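Local coordinates for OXA-46 oxacillinase (Pseudomonas aeruginosa, PDB 3IF6), which probably hydrolyses beta-lactam antibiotics to substituted beta-amino acids, acting as a serine beta-lactamase of class D, at residues 178-183 / 228-233; 206-211 / 223-228. All coordinates share one frame; numbering follows the deposited sequence.

Contact 1 of 2, residues 178-183 / 228-233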
loop_
_atom_site.group_PDB
_atom_site.type_symbol
_atom_site.label_atom_id
_atom_site.label_comp_id
_atom_site.label_asym_id
_atom_site.label_seq_id
_atom_site.Cartn_x
_atom_site.Cartn_y
_atom_site.Cartn_z
ATOM N N LEU B 178 -13.808 -4.487 -4.376
ATOM C CA LEU B 178 -12.480 -3.988 -4.719
ATOM C C LEU B 178 -11.386 -4.752 -3.989
ATOM O O LEU B 178 -10.444 -5.243 -4.616
ATOM C CB LEU B 178 -12.375 -2.482 -4.429
ATOM C CG LEU B 178 -11.034 -1.770 -4.677
ATOM C CD1 LEU B 178 -10.452 -2.012 -6.083
ATOM C CD2 LEU B 178 -11.153 -0.287 -4.399
ATOM N N TYR B 179 -11.539 -4.861 -2.675
ATOM C CA TYR B 179 -10.690 -5.685 -1.840
ATOM C C TYR B 179 -10.488 -7.133 -2.337
ATOM O O TYR B 179 -9.381 -7.676 -2.220
ATOM C CB TYR B 179 -11.287 -5.736 -0.447
ATOM C CG TYR B 179 -10.517 -6.580 0.518
ATOM C CD1 TYR B 179 -9.335 -6.109 1.098
ATOM C CD2 TYR B 179 -10.971 -7.847 0.883
ATOM C CE1 TYR B 179 -8.629 -6.867 2.008
ATOM C CE2 TYR B 179 -10.254 -8.619 1.786
ATOM C CZ TYR B 179 -9.079 -8.119 2.345
ATOM O OH TYR B 179 -8.362 -8.870 3.260
ATOM N N ARG B 180 -11.549 -7.764 -2.843
ATOM C CA ARG B 180 -11.488 -9.176 -3.242
ATOM C C ARG B 180 -11.182 -9.365 -4.733
ATOM O O ARG B 180 -11.284 -10.485 -5.256
ATOM C CB ARG B 180 -12.811 -9.884 -2.913
ATOM C CG ARG B 180 -12.997 -10.246 -1.476
ATOM C CD ARG B 180 -14.482 -10.219 -1.102
ATOM N NE ARG B 180 -14.702 -9.819 0.297
ATOM C CZ ARG B 180 -13.887 -10.101 1.322
ATOM N NH1 ARG B 180 -12.783 -10.834 1.138
ATOM N NH2 ARG B 180 -14.182 -9.663 2.547
ATOM N N ASN B 181 -10.835 -8.261 -5.397
ATOM C CA ASN B 181 -10.469 -8.212 -6.818
ATOM C C ASN B 181 -11.623 -8.587 -7.739
ATOM O O ASN B 181 -11.427 -8.849 -8.929
ATOM C CB ASN B 181 -9.170 -9.002 -7.091
ATOM C CG ASN B 181 -8.028 -8.544 -6.193
ATOM O OD1 ASN B 181 -7.619 -7.369 -6.253
ATOM N ND2 ASN B 181 -7.546 -9.440 -5.318
ATOM N N GLN B 182 -12.826 -8.518 -7.166
ATOM C CA GLN B 182 -14.070 -8.907 -7.819
ATOM C C GLN B 182 -14.631 -7.920 -8.847
ATOM O O GLN B 182 -15.578 -8.260 -9.548
ATOM C CB GLN B 182 -15.162 -9.160 -6.779
ATOM C CG GLN B 182 -14.869 -10.247 -5.743
ATOM C CD GLN B 182 -16.081 -10.525 -4.823
ATOM O OE1 GLN B 182 -16.858 -9.617 -4.460
ATOM N NE2 GLN B 182 -16.245 -11.794 -4.451
ATOM N N LEU B 183 -14.082 -6.715 -8.952
ATOM C CA LEU B 183 -14.627 -5.721 -9.882
ATOM C C LEU B 183 -14.287 -5.984 -11.358
ATOM O O LEU B 183 -13.245 -6.566 -11.665
ATOM C CB LEU B 183 -14.175 -4.311 -9.473
ATOM C CG LEU B 183 -14.830 -3.645 -8.251
ATOM C CD1 LEU B 183 -14.010 -2.426 -7.808
ATOM C CD2 LEU B 183 -16.301 -3.275 -8.504
ATOM N N THR B 228 -5.834 -11.229 10.277
ATOM C CA THR B 228 -7.058 -12.056 10.271
ATOM C C THR B 228 -8.119 -11.651 9.232
ATOM O O THR B 228 -8.946 -12.478 8.802
ATOM C CB THR B 228 -7.676 -12.056 11.669
ATOM O OG1 THR B 228 -7.420 -10.791 12.293
ATOM C CG2 THR B 228 -6.985 -13.099 12.522
ATOM N N GLY B 229 -8.080 -10.394 8.804
ATOM C CA GLY B 229 -8.995 -9.916 7.779
ATOM C C GLY B 229 -9.289 -8.419 7.844
ATOM O O GLY B 229 -8.750 -7.692 8.705
ATOM N N PRO B 230 -10.156 -7.951 6.932
ATOM C CA PRO B 230 -10.454 -6.527 6.848
ATOM C C PRO B 230 -11.569 -6.061 7.789
ATOM O O PRO B 230 -12.481 -6.843 8.135
ATOM C CB PRO B 230 -10.882 -6.349 5.391
ATOM C CG PRO B 230 -11.484 -7.686 5.039
ATOM C CD PRO B 230 -10.886 -8.738 5.923
ATOM N N VAL B 231 -11.470 -4.793 8.200
ATOM C CA VAL B 231 -12.593 -4.052 8.764
ATOM C C VAL B 231 -12.925 -2.908 7.792
ATOM O O VAL B 231 -12.188 -1.938 7.691
ATOM C CB VAL B 231 -12.280 -3.546 10.202
ATOM C CG1 VAL B 231 -13.484 -2.897 10.836
ATOM C CG2 VAL B 231 -11.843 -4.700 11.063
ATOM N N PHE B 232 -13.995 -3.055 7.020
ATOM C CA PHE B 232 -14.487 -1.955 6.176
ATOM C C PHE B 232 -15.167 -0.900 7.036
ATOM O O PHE B 232 -15.587 -1.204 8.162
ATOM C CB PHE B 232 -15.401 -2.482 5.067
ATOM C CG PHE B 232 -14.717 -3.482 4.161
ATOM C CD1 PHE B 232 -14.620 -4.831 4.527
ATOM C CD2 PHE B 232 -14.132 -3.074 2.955
ATOM C CE1 PHE B 232 -13.976 -5.760 3.692
ATOM C CE2 PHE B 232 -13.501 -3.985 2.132
ATOM C CZ PHE B 232 -13.424 -5.341 2.510
ATOM N N PHE B 233 -15.211 0.341 6.536
ATOM C CA PHE B 233 -15.925 1.456 7.192
ATOM C C PHE B 233 -16.427 2.440 6.156
ATOM O O PHE B 233 -15.885 2.534 5.067
ATOM C CB PHE B 233 -15.119 2.160 8.301
ATOM C CG PHE B 233 -13.821 2.772 7.832
ATOM C CD1 PHE B 233 -13.781 4.086 7.380
ATOM C CD2 PHE B 233 -12.616 2.014 7.843
ATOM C CE1 PHE B 233 -12.561 4.660 6.930
ATOM C CE2 PHE B 233 -11.404 2.569 7.400
ATOM C CZ PHE B 233 -11.377 3.892 6.940
#
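The ring of Tyr179 offers one face to two residues of the strand. Over it sits Pro230, whose CG lies 4.0 Å from the ring centroid in a CH-pi contact. Phe232 turns its edge toward the same face in an offset edge-to-face pair, with centroids 5.5 Å apart and planes at 88°. At the edge of the Phe232 ring, near its plane, lies Tyr179 CB, 3.7 Å from Phe232 CZ. Tyr179 CG is anti to the backbone N (chi1 179°), which carries the ring off the last turn of helix 168-179 and across the proline. The Arg180 guanidinium folds back beside this group: Tyr179 CD2 lies 3.5 Å above one of its faces, toward the rim, while NH1 stands at the Tyr179 ring edge. NH2 comes within 4.1 Å of Phe232 CE1 and has its stronger partner, a salt bridge, in Glu49. The helix ends at Tyr179 in a Schellman motif with Asn181 (positive phi) as C-prime residue, closed by Gln182 N to Lys177 O and Asn181 N to Leu178 O (3.1 Å). Through aromatic and proline side chains the helix end rests on a strand of the central sheet, the helix-on-sheet layering of the penicillin-binding, serine beta-lactamase fold.

Contact 2 of 2, residues 206-211 / 223-228. With EDO (1,2-ethanediol), chain J.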
loop_
_atom_site.group_PDB
_atom_site.type_symbol
_atom_site.label_atom_id
_atom_site.label_comp_id
_atom_site.label_asym_id
_atom_site.label_seq_id
_atom_site.Cartn_x
_atom_site.Cartn_y
_atom_site.Cartn_z
ATOM N N ILE B 206 -2.767 -2.436 7.419
ATOM C CA ILE B 206 -2.784 -1.404 6.379
ATOM C C ILE B 206 -4.116 -0.682 6.283
ATOM O O ILE B 206 -5.145 -1.305 5.965
ATOM C CB ILE B 206 -2.335 -1.962 5.006
ATOM C CG1 ILE B 206 -0.924 -2.580 5.162
ATOM C CG2 ILE B 206 -2.345 -0.861 3.998
ATOM C CD1 ILE B 206 -0.583 -3.654 4.187
ATOM N N LEU B 207 -4.067 0.630 6.556
ATOM C CA LEU B 207 -5.198 1.565 6.397
ATOM C C LEU B 207 -5.323 2.139 4.976
ATOM O O LEU B 207 -4.449 2.866 4.524
ATOM C CB LEU B 207 -5.115 2.702 7.417
ATOM C CG LEU B 207 -6.250 3.755 7.332
ATOM C CD1 LEU B 207 -7.703 3.165 7.415
ATOM C CD2 LEU B 207 -6.060 4.859 8.350
ATOM N N ARG B 208 -6.411 1.781 4.292
ATOM C CA ARG B 208 -6.738 2.227 2.916
ATOM C C ARG B 208 -8.084 2.995 2.880
ATOM O O ARG B 208 -9.135 2.376 2.990
ATOM C CB ARG B 208 -6.824 1.036 1.948
ATOM C CG ARG B 208 -5.607 0.111 1.926
ATOM C CD ARG B 208 -5.803 -1.000 0.905
ATOM N NE ARG B 208 -4.930 -2.137 1.170
ATOM C CZ ARG B 208 -3.742 -2.370 0.596
ATOM N NH1 ARG B 208 -3.226 -1.543 -0.316
ATOM N NH2 ARG B 208 -3.058 -3.449 0.952
ATOM N N ALA B 209 -8.029 4.326 2.692
ATOM C CA ALA B 209 -9.171 5.204 2.887
ATOM C C ALA B 209 -9.100 6.449 1.999
ATOM O O ALA B 209 -8.032 6.769 1.482
ATOM C CB ALA B 209 -9.285 5.618 4.363
ATOM N N LYS B 210 -10.262 7.111 1.831
ATOM C CA LYS B 210 -10.448 8.356 1.109
ATOM C C LYS B 210 -11.499 9.223 1.842
ATOM O O LYS B 210 -12.586 8.740 2.202
ATOM C CB LYS B 210 -10.912 8.057 -0.302
ATOM C CG LYS B 210 -10.905 9.249 -1.253
ATOM C CD LYS B 210 -9.495 9.756 -1.474
ATOM C CE LYS B 210 -9.528 11.188 -1.882
ATOM N NZ LYS B 210 -9.179 12.067 -0.778
ATOM N N THR B 211 -11.150 10.485 2.108
ATOM C CA THR B 211 -12.047 11.422 2.745
ATOM C C THR B 211 -12.909 12.033 1.648
ATOM O O THR B 211 -12.541 12.011 0.466
ATOM C CB THR B 211 -11.287 12.515 3.576
ATOM O OG1 THR B 211 -10.329 13.179 2.749
ATOM C CG2 THR B 211 -10.555 11.918 4.772
ATOM N N TRP B 223 -11.008 0.869 4.469
ATOM C CA TRP B 223 -10.806 -0.231 5.415
ATOM C C TRP B 223 -9.407 -0.286 6.009
ATOM O O TRP B 223 -8.472 0.281 5.473
ATOM C CB TRP B 223 -11.150 -1.585 4.785
ATOM C CG TRP B 223 -10.209 -2.083 3.711
ATOM C CD1 TRP B 223 -9.082 -2.845 3.895
ATOM C CD2 TRP B 223 -10.334 -1.876 2.291
ATOM N NE1 TRP B 223 -8.502 -3.114 2.685
ATOM C CE2 TRP B 223 -9.249 -2.537 1.682
ATOM C CE3 TRP B 223 -11.264 -1.200 1.482
ATOM C CZ2 TRP B 223 -9.067 -2.559 0.293
ATOM C CZ3 TRP B 223 -11.097 -1.215 0.112
ATOM C CH2 TRP B 223 -9.991 -1.889 -0.477
ATOM N N ILE B 224 -9.315 -0.967 7.142
ATOM C CA ILE B 224 -8.073 -1.321 7.787
ATOM C C ILE B 224 -7.898 -2.868 7.767
ATOM O O ILE B 224 -8.759 -3.602 8.250
ATOM C CB ILE B 224 -7.999 -0.703 9.221
ATOM C CG1 ILE B 224 -6.621 -0.961 9.837
ATOM C CG2 ILE B 224 -9.152 -1.207 10.115
ATOM C CD1 ILE B 224 -6.244 -0.012 10.868
ATOM N N GLU B 225 -6.822 -3.345 7.135
ATOM C CA GLU B 225 -6.452 -4.768 7.114
ATOM C C GLU B 225 -5.543 -5.157 8.292
ATOM O O GLU B 225 -4.613 -4.437 8.637
ATOM C CB GLU B 225 -5.730 -5.150 5.825
ATOM C CG GLU B 225 -6.070 -4.337 4.598
ATOM C CD GLU B 225 -5.331 -4.818 3.374
ATOM O OE1 GLU B 225 -4.242 -5.411 3.520
ATOM O OE2 GLU B 225 -5.836 -4.615 2.258
ATOM N N TRP B 226 -5.838 -6.312 8.885
ATOM C CA TRP B 226 -5.025 -6.934 9.922
ATOM C C TRP B 226 -4.766 -8.363 9.447
ATOM O O TRP B 226 -5.339 -8.771 8.432
ATOM C CB TRP B 226 -5.740 -6.941 11.279
ATOM C CG TRP B 226 -6.058 -5.622 11.858
ATOM C CD1 TRP B 226 -7.191 -4.903 11.654
ATOM C CD2 TRP B 226 -5.264 -4.868 12.778
ATOM N NE1 TRP B 226 -7.150 -3.739 12.378
ATOM C CE2 TRP B 226 -5.978 -3.695 13.082
ATOM C CE3 TRP B 226 -4.017 -5.069 13.375
ATOM C CZ2 TRP B 226 -5.477 -2.704 13.956
ATOM C CZ3 TRP B 226 -3.518 -4.091 14.232
ATOM C CH2 TRP B 226 -4.247 -2.923 14.512
ATOM N N PRO B 227 -3.913 -9.131 10.170
ATOM C CA PRO B 227 -3.542 -10.510 9.768
ATOM C C PRO B 227 -4.749 -11.452 9.533
ATOM O O PRO B 227 -4.698 -12.316 8.675
ATOM C CB PRO B 227 -2.710 -10.995 10.961
ATOM C CG PRO B 227 -2.178 -9.745 11.608
ATOM C CD PRO B 227 -3.269 -8.745 11.448
ATOM N N THR B 228 -5.834 -11.229 10.277
ATOM C CA THR B 228 -7.058 -12.056 10.271
ATOM C C THR B 228 -8.119 -11.651 9.232
ATOM O O THR B 228 -8.946 -12.478 8.802
ATOM C CB THR B 228 -7.676 -12.056 11.669
ATOM O OG1 THR B 228 -7.420 -10.791 12.293
ATOM C CG2 THR B 228 -6.985 -13.099 12.522
HETATM C C1 EDO J . -4.853 9.060 -0.225
HETATM O O1 EDO J . -4.447 8.088 -1.179
HETATM C C2 EDO J . -6.287 8.771 0.127
HETATM O O2 EDO J . -6.448 9.307 1.446
#
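Glu225 OE2 takes two hydrogen bonds, one from Arg208 on the facing strand and one from Trp223 on its own. Arg208 NE reaches it at 2.9 Å from above the carboxylate plane, as a salt bridge. Trp223 NE1 comes in almost straight (3.1 Å, 175°) onto the anti lone pair of the same OE2, which lies in the plane of the indole. Arg208 NH2 adds only weak bonds to both carboxylate oxygens; the guanidinium and carboxylate planes are turned 51° apart. Two donors from different directions should fix the carboxylate's rotation and probably favour its charged form. Ile206 CG2 lies over the centre of one guanidinium face, 3.9 Å above the plane. The Arg208 chain crosses one face of the indole, CB above it and CD off the rim, 3.7 Å from Trp223 CZ2; chi1 of 70°, between backbone N and carbonyl carbon, brings the indole toward the arginine. NH1 of Arg208 also bonds to Lys194 O, and NH2 makes a salt bridge to an acidic side chain of the other subunit.

The strands form the beta hairpin 206-213/217-226 of the central sheet. Arg208 and Trp223 are an antiparallel hydrogen-bonded pair, with Arg208 N to Trp223 O and Trp223 N to Arg208 O both at 2.8 Å. Ile206 pairs likewise with Glu225, whose N reaches Ile206 O at 2.9 Å. Between them Leu207 and Ile224 are a non-hydrogen-bonded pair that points to the other face of the sheet, where Leu207 touches Arg254 of helix 247-259. Farther along, Lys210 and Thr211 open the Lys-Thr-Gly motif of serine beta-lactamases; Lys210 NZ and Thr211 OG1 hydrogen-bond a tartrate, and ethanediol O2 makes a weak hydrogen bond to Ala209 O, both ligands probably from the crystallisation liquor.

Contact 1 and contact 2 have centres 9 Å apart and meet on neighbouring strands of one sheet: strand 217-226 turns through Thr228, common to both, into strand 229-238. Val231 N to Ile224 O at 3.0 Å, a probable hydrogen bond, stitches the two strands. Trp223 is the side-chain junction. Tyr179 CD1 lies 3.5 Å from its NE1, the rings meeting edge-to-face, and Phe232 also meets the indole. The helix end at Tyr179 packs against the same sheet face that carries the Arg208 and Glu225 side chains. Both contacts lie away from Ser72, the predicted acyl-ester nucleophile, though 206-211 ends on the first two residues of the Lys-Thr-Gly motif, which in serine beta-lactamases borders the active site.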